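Local coordinates for ethylbenzene dehydrogenase alpha-subunit (Aromatoleum aromaticum, PDB 2IVF), which belongs to the molybdopterin oxidoreductase family and holds a molybdenum atom, an iron/sulfur cluster and the ligands MGD and MD1, at residues I250-C254 with S255-Y259; G454-M457 with E458-L461. All coordinates share one frame; numbering follows the deposited sequence.

In the fold
Both contacts are local, and they lie in series along one molybdopterin oxidoreductase family region, with centres about 16 Å apart. Contact 1 is a strand-to-helix turn that runs along MGD, from its guanine to its pterin end. Contact 2 is the first two turns of helix 454-467, whose M457 side chain comes within about 4 Å of the same cofactor. They meet by packing: C254 SG lies 3.7 Å from M457 CE, and T253 CG2 lies 4.0 Å from L461 CD1. The other groups are farther: the side chain of C254 is about 11 Å from MD1 and that of W257 about 11 Å from the iron/sulfur cluster.

Contact 1: residues I250-C254 with S255-Y259; sequences IFMTC and SNWSY. With MGD (2-amino-5,6-dimercapto-7-methyl-3,7,8a,9-tetrahydro-8-oxa-1,3,9,10-tetraaza-anthracen-4-one guanosine dinucleotide), chain M.
M252 lays its thioether across one face of the W257 indole, the tight part of this turn. M252 CE stands 3.6 Å from the centroid of the six-membered ring, only 6° off the ring normal, which defines a CH-pi contact. M252 SD sits 3.9 Å from the centroid of the five-membered ring of W257, 12° off its normal, a Met-aromatic contact. The methionine reaches this face because its chain bends at chi2 (-75°), turning SD and CE over the indole.

Polar contacts between the two halves are looser. S255 OG lies 3.2 Å from T253 O, at best a weak hydrogen bond, since Y443 O competes for the same proton. The other side of the turn is given over to MGD rather than to solvent. C254, in a left-handed backbone conformation, puts SG over the face of the guanine, 3.4 Å from MGD C2. Just ahead of the helix, N256 N donates to MGD O1A over 2.9 Å, giving one phosphate oxygen a backbone N-H. Farther on, Y259 O accepts from MGD N19 at 2.8 Å, and Y259 OH is hydrogen-bonded to D133 of the beta-subunit chain.

A strand whose C-terminal end and following turn bind a nucleotide is the usual plan of parallel alpha/beta folds. Strand 249-253 here lies between strands 277-281 and 440-444. Y443 of the latter meets W257 edge-to-face, while helix 265-274 packs L268 against I250 and M252.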
# COMPACT_ATOMS: atom_id res chain seq x y z
N ILE A 250 3.66 17.40 -15.96
CA ILE A 250 3.28 16.02 -15.65
C ILE A 250 1.83 15.99 -15.16
O ILE A 250 1.46 16.71 -14.19
CB ILE A 250 4.17 15.39 -14.57
CG1 ILE A 250 5.65 15.39 -15.00
CG2 ILE A 250 3.67 13.97 -14.19
CD1 ILE A 250 6.69 15.25 -13.87
N PHE A 251 1.01 15.18 -15.80
CA PHE A 251 -0.38 14.96 -15.40
C PHE A 251 -0.59 13.57 -14.82
O PHE A 251 -0.50 12.56 -15.54
CB PHE A 251 -1.33 15.10 -16.61
CG PHE A 251 -1.49 16.48 -17.10
CD1 PHE A 251 -2.36 17.36 -16.47
CD2 PHE A 251 -0.80 16.92 -18.21
CE1 PHE A 251 -2.51 18.66 -16.91
CE2 PHE A 251 -0.97 18.20 -18.68
CZ PHE A 251 -1.80 19.08 -18.02
N MET A 252 -0.90 13.51 -13.52
CA MET A 252 -1.31 12.27 -12.86
C MET A 252 -2.81 12.28 -12.86
O MET A 252 -3.39 13.17 -12.23
CB MET A 252 -0.79 12.24 -11.42
CG MET A 252 0.72 12.17 -11.36
SD MET A 252 1.22 10.48 -11.78
CE MET A 252 2.77 10.75 -12.58
N THR A 253 -3.45 11.33 -13.54
CA THR A 253 -4.89 11.39 -13.71
C THR A 253 -5.46 9.99 -13.58
O THR A 253 -4.79 9.02 -13.93
CB THR A 253 -5.27 11.99 -15.07
OG1 THR A 253 -6.68 12.06 -15.13
CG2 THR A 253 -4.70 11.22 -16.27
N CYS A 254 -6.66 9.88 -13.03
CA CYS A 254 -7.27 8.57 -12.82
C CYS A 254 -6.27 7.63 -12.17
O CYS A 254 -6.26 6.47 -12.46
CB CYS A 254 -7.76 7.98 -14.14
SG CYS A 254 -9.23 8.83 -14.65
N SER A 255 -5.44 8.14 -11.26
CA SER A 255 -4.34 7.36 -10.71
C SER A 255 -3.99 7.93 -9.33
O SER A 255 -4.45 9.02 -8.98
CB SER A 255 -3.16 7.39 -11.69
OG SER A 255 -2.53 8.67 -11.69
N ASN A 256 -3.21 7.19 -8.55
CA ASN A 256 -2.93 7.56 -7.16
C ASN A 256 -1.60 6.93 -6.74
O ASN A 256 -1.56 6.04 -5.88
CB ASN A 256 -4.07 7.11 -6.27
CG ASN A 256 -3.88 7.52 -4.85
OD1 ASN A 256 -3.18 8.47 -4.55
ND2 ASN A 256 -4.49 6.78 -3.96
N TRP A 257 -0.55 7.37 -7.41
CA TRP A 257 0.80 6.84 -7.15
C TRP A 257 1.23 6.77 -5.68
O TRP A 257 2.06 5.91 -5.34
CB TRP A 257 1.82 7.63 -7.91
CG TRP A 257 2.03 7.22 -9.34
CD1 TRP A 257 1.17 6.52 -10.15
CD2 TRP A 257 3.14 7.56 -10.14
NE1 TRP A 257 1.72 6.36 -11.40
CE2 TRP A 257 2.94 6.99 -11.42
CE3 TRP A 257 4.32 8.21 -9.88
CZ2 TRP A 257 3.89 7.11 -12.45
CZ3 TRP A 257 5.24 8.33 -10.88
CH2 TRP A 257 5.04 7.77 -12.13
N SER A 258 0.78 7.71 -4.84
CA SER A 258 1.09 7.61 -3.41
C SER A 258 0.73 6.22 -2.91
O SER A 258 1.49 5.59 -2.23
CB SER A 258 0.30 8.62 -2.61
OG SER A 258 0.51 8.44 -1.22
N TYR A 259 -0.46 5.77 -3.24
CA TYR A 259 -0.88 4.42 -2.92
C TYR A 259 -0.26 3.38 -3.82
O TYR A 259 0.20 2.32 -3.36
CB TYR A 259 -2.40 4.27 -3.07
CG TYR A 259 -3.21 4.81 -1.91
CD1 TYR A 259 -2.76 5.87 -1.12
CD2 TYR A 259 -4.44 4.28 -1.64
CE1 TYR A 259 -3.53 6.33 -0.06
CE2 TYR A 259 -5.23 4.71 -0.58
CZ TYR A 259 -4.78 5.74 0.20
OH TYR A 259 -5.59 6.17 1.23
PB MGD M . -6.41 3.76 -9.01
O1B MGD M . -5.88 3.28 -7.71
O2B MGD M . -7.74 3.20 -9.40
O3B MGD M . -5.46 3.56 -10.26
O3A MGD M . -3.50 2.08 -9.57
PA MGD M . -3.85 3.42 -10.36
O1A MGD M . -3.12 4.49 -9.67
O2A MGD M . -3.60 3.23 -11.78
O5' MGD M . -6.54 5.36 -9.00
C5' MGD M . -7.25 6.00 -7.93
C4' MGD M . -7.52 7.46 -8.28
O4' MGD M . -8.45 7.54 -9.34
C3' MGD M . -8.29 7.96 -7.08
O3' MGD M . -7.34 8.53 -6.19
C2' MGD M . -9.21 9.02 -7.69
O2' MGD M . -8.84 10.33 -7.22
C1' MGD M . -8.98 8.87 -9.21
N9 MGD M . -10.28 8.97 -9.91
C8 MGD M . -11.39 8.24 -9.71
N7 MGD M . -12.35 8.59 -10.58
C5 MGD M . -11.80 9.55 -11.36
C6 MGD M . -12.24 10.35 -12.42
O6 MGD M . -13.38 10.32 -12.90
N1 MGD M . -11.33 11.24 -12.97
C2 MGD M . -10.01 11.42 -12.52
N2 MGD M . -9.19 12.35 -13.13
N3 MGD M . -9.60 10.63 -11.52
C4 MGD M . -10.47 9.75 -10.94
C10 MGD M . -4.04 0.87 -9.94
C11 MGD M . -2.93 -0.15 -9.98
O11 MGD M . -2.34 -0.19 -8.75
C12 MGD M . -3.36 -1.55 -10.45
S12 MGD M . -4.61 -1.78 -11.67
C13 MGD M . -2.74 -2.66 -9.93
S13 MGD M . -3.21 -4.23 -10.48
C14 MGD M . -1.70 -2.52 -8.87
N15 MGD M . -2.38 -2.79 -7.57
C16 MGD M . -1.93 -2.21 -6.37
C17 MGD M . -2.43 -2.54 -5.14
O17 MGD M . -3.35 -3.39 -5.02
N18 MGD M . -1.91 -1.89 -4.01
C19 MGD M . -0.92 -0.96 -4.09
N19 MGD M . -0.49 -0.39 -2.94
N20 MGD M . -0.48 -0.63 -5.31
C21 MGD M . -0.93 -1.24 -6.41
N22 MGD M . -0.44 -0.89 -7.67
C23 MGD M . -1.21 -1.05 -8.87

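Contact 2: residues G454-M457 with E458-L461; sequences GDLM and ERSL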
# COMPACT_ATOMS: atom_id res chain seq x y z
N GLY A 454 -14.43 5.96 -19.90
CA GLY A 454 -13.00 6.22 -19.82
C GLY A 454 -12.40 6.35 -21.22
O GLY A 454 -11.43 7.04 -21.40
N ASP A 455 -12.97 5.65 -22.19
CA ASP A 455 -12.46 5.75 -23.56
C ASP A 455 -12.57 7.18 -24.04
O ASP A 455 -11.61 7.71 -24.56
CB ASP A 455 -13.15 4.76 -24.55
CG ASP A 455 -14.63 4.90 -24.60
OD1 ASP A 455 -15.27 5.47 -23.68
OD2 ASP A 455 -15.19 4.33 -25.57
N LEU A 456 -13.72 7.82 -23.80
CA LEU A 456 -13.91 9.23 -24.16
C LEU A 456 -12.99 10.15 -23.44
O LEU A 456 -12.48 11.09 -24.03
CB LEU A 456 -15.33 9.70 -23.90
CG LEU A 456 -16.34 9.16 -24.91
CD1 LEU A 456 -17.76 9.58 -24.46
CD2 LEU A 456 -16.08 9.61 -26.38
N MET A 457 -12.81 9.89 -22.15
CA MET A 457 -11.88 10.65 -21.34
C MET A 457 -10.46 10.56 -21.84
O MET A 457 -9.73 11.55 -21.86
CB MET A 457 -11.95 10.12 -19.90
CG MET A 457 -13.35 10.31 -19.25
SD MET A 457 -13.68 9.33 -17.72
CE MET A 457 -12.26 9.66 -16.69
N GLU A 458 -10.05 9.33 -22.19
CA GLU A 458 -8.73 9.09 -22.77
C GLU A 458 -8.61 9.69 -24.18
O GLU A 458 -7.62 10.31 -24.47
CB GLU A 458 -8.43 7.57 -22.85
CG GLU A 458 -8.18 6.94 -21.50
CD GLU A 458 -8.38 5.43 -21.51
OE1 GLU A 458 -8.12 4.85 -22.58
OE2 GLU A 458 -8.77 4.84 -20.47
N ARG A 459 -9.57 9.47 -25.06
CA ARG A 459 -9.47 10.07 -26.39
C ARG A 459 -9.27 11.59 -26.30
O ARG A 459 -8.53 12.20 -27.08
CB ARG A 459 -10.71 9.73 -27.20
CG ARG A 459 -10.76 8.29 -27.54
CD ARG A 459 -12.11 7.95 -28.18
NE ARG A 459 -12.31 8.65 -29.45
CZ ARG A 459 -13.48 8.88 -30.01
NH1 ARG A 459 -14.59 8.46 -29.43
NH2 ARG A 459 -13.54 9.50 -31.16
N SER A 460 -9.93 12.21 -25.33
CA SER A 460 -9.89 13.65 -25.21
C SER A 460 -8.51 14.08 -24.73
O SER A 460 -7.96 15.06 -25.22
CB SER A 460 -10.99 14.13 -24.26
OG SER A 460 -12.25 13.76 -24.71
N LEU A 461 -7.94 13.34 -23.79
CA LEU A 461 -6.55 13.61 -23.35
C LEU A 461 -5.59 13.42 -24.52
O LEU A 461 -4.75 14.27 -24.78
CB LEU A 461 -6.15 12.70 -22.18
CG LEU A 461 -4.74 12.81 -21.56
CD1 LEU A 461 -4.74 12.28 -20.08
CD2 LEU A 461 -3.70 12.05 -22.40
O HOH W 1 -15.54 6.62 -27.38
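S460 grips the carbonyl of L456 twice. Its backbone N donates to L456 O at 3.1 Å and its OG to the same oxygen at 2.8 Å, the two arriving from opposite faces of the carbonyl plane. A chi1 of -59°, with OG opposite the carbonyl carbon, turns the hydroxyl back along the helix and makes this second bond possible. The other i to i+4 bonds are regular: E458 N to G454 O, R459 N to D455 O (2.7 Å and nearly linear at 171°), and L461 N to M457 O. D455 N is hydrogen-bonded to a glycerol, probably from the crystallisation liquor.

The charged ends find partners mostly elsewhere. R459 runs its aliphatic part past the backbone, CG 3.2 Å from D455 O, and the bend at chi3 (63°) carries the guanidinium alongside L456, where CD2 lies obliquely 3.6 Å from R459 NH1. A water at the edge of the guanidinium, in its plane, accepts from NH1 at 2.9 Å and gives a weak bond to D455 OD2, bridging opposite charges; OD2 and NH1 are 5.7 Å apart. NH1 also donates to E826 O, and NH2 to F814 O and S827 O. D455 OD1 forms a salt bridge with K941 and takes a weak 2.8 Å bond from L456 N, while OD2 is bonded to H944. E458 projects to another side, OE2 bonded to S448 OG and OE1 to G227 N.

The buried carboxylates of D455 and E458 and the guanidinium of R459 all have polar partners. The salt bridge to K941 and the bond with H944, with the helix N-terminus and more distantly R459, would probably keep D455 ionised, and three carbonyls suit the positive charge of R459. Helix 454-467 is consequently tied by polar bonds to separate parts of the chain, among them the start of helix 226-232, while M457 remains apolar where it touches MGD.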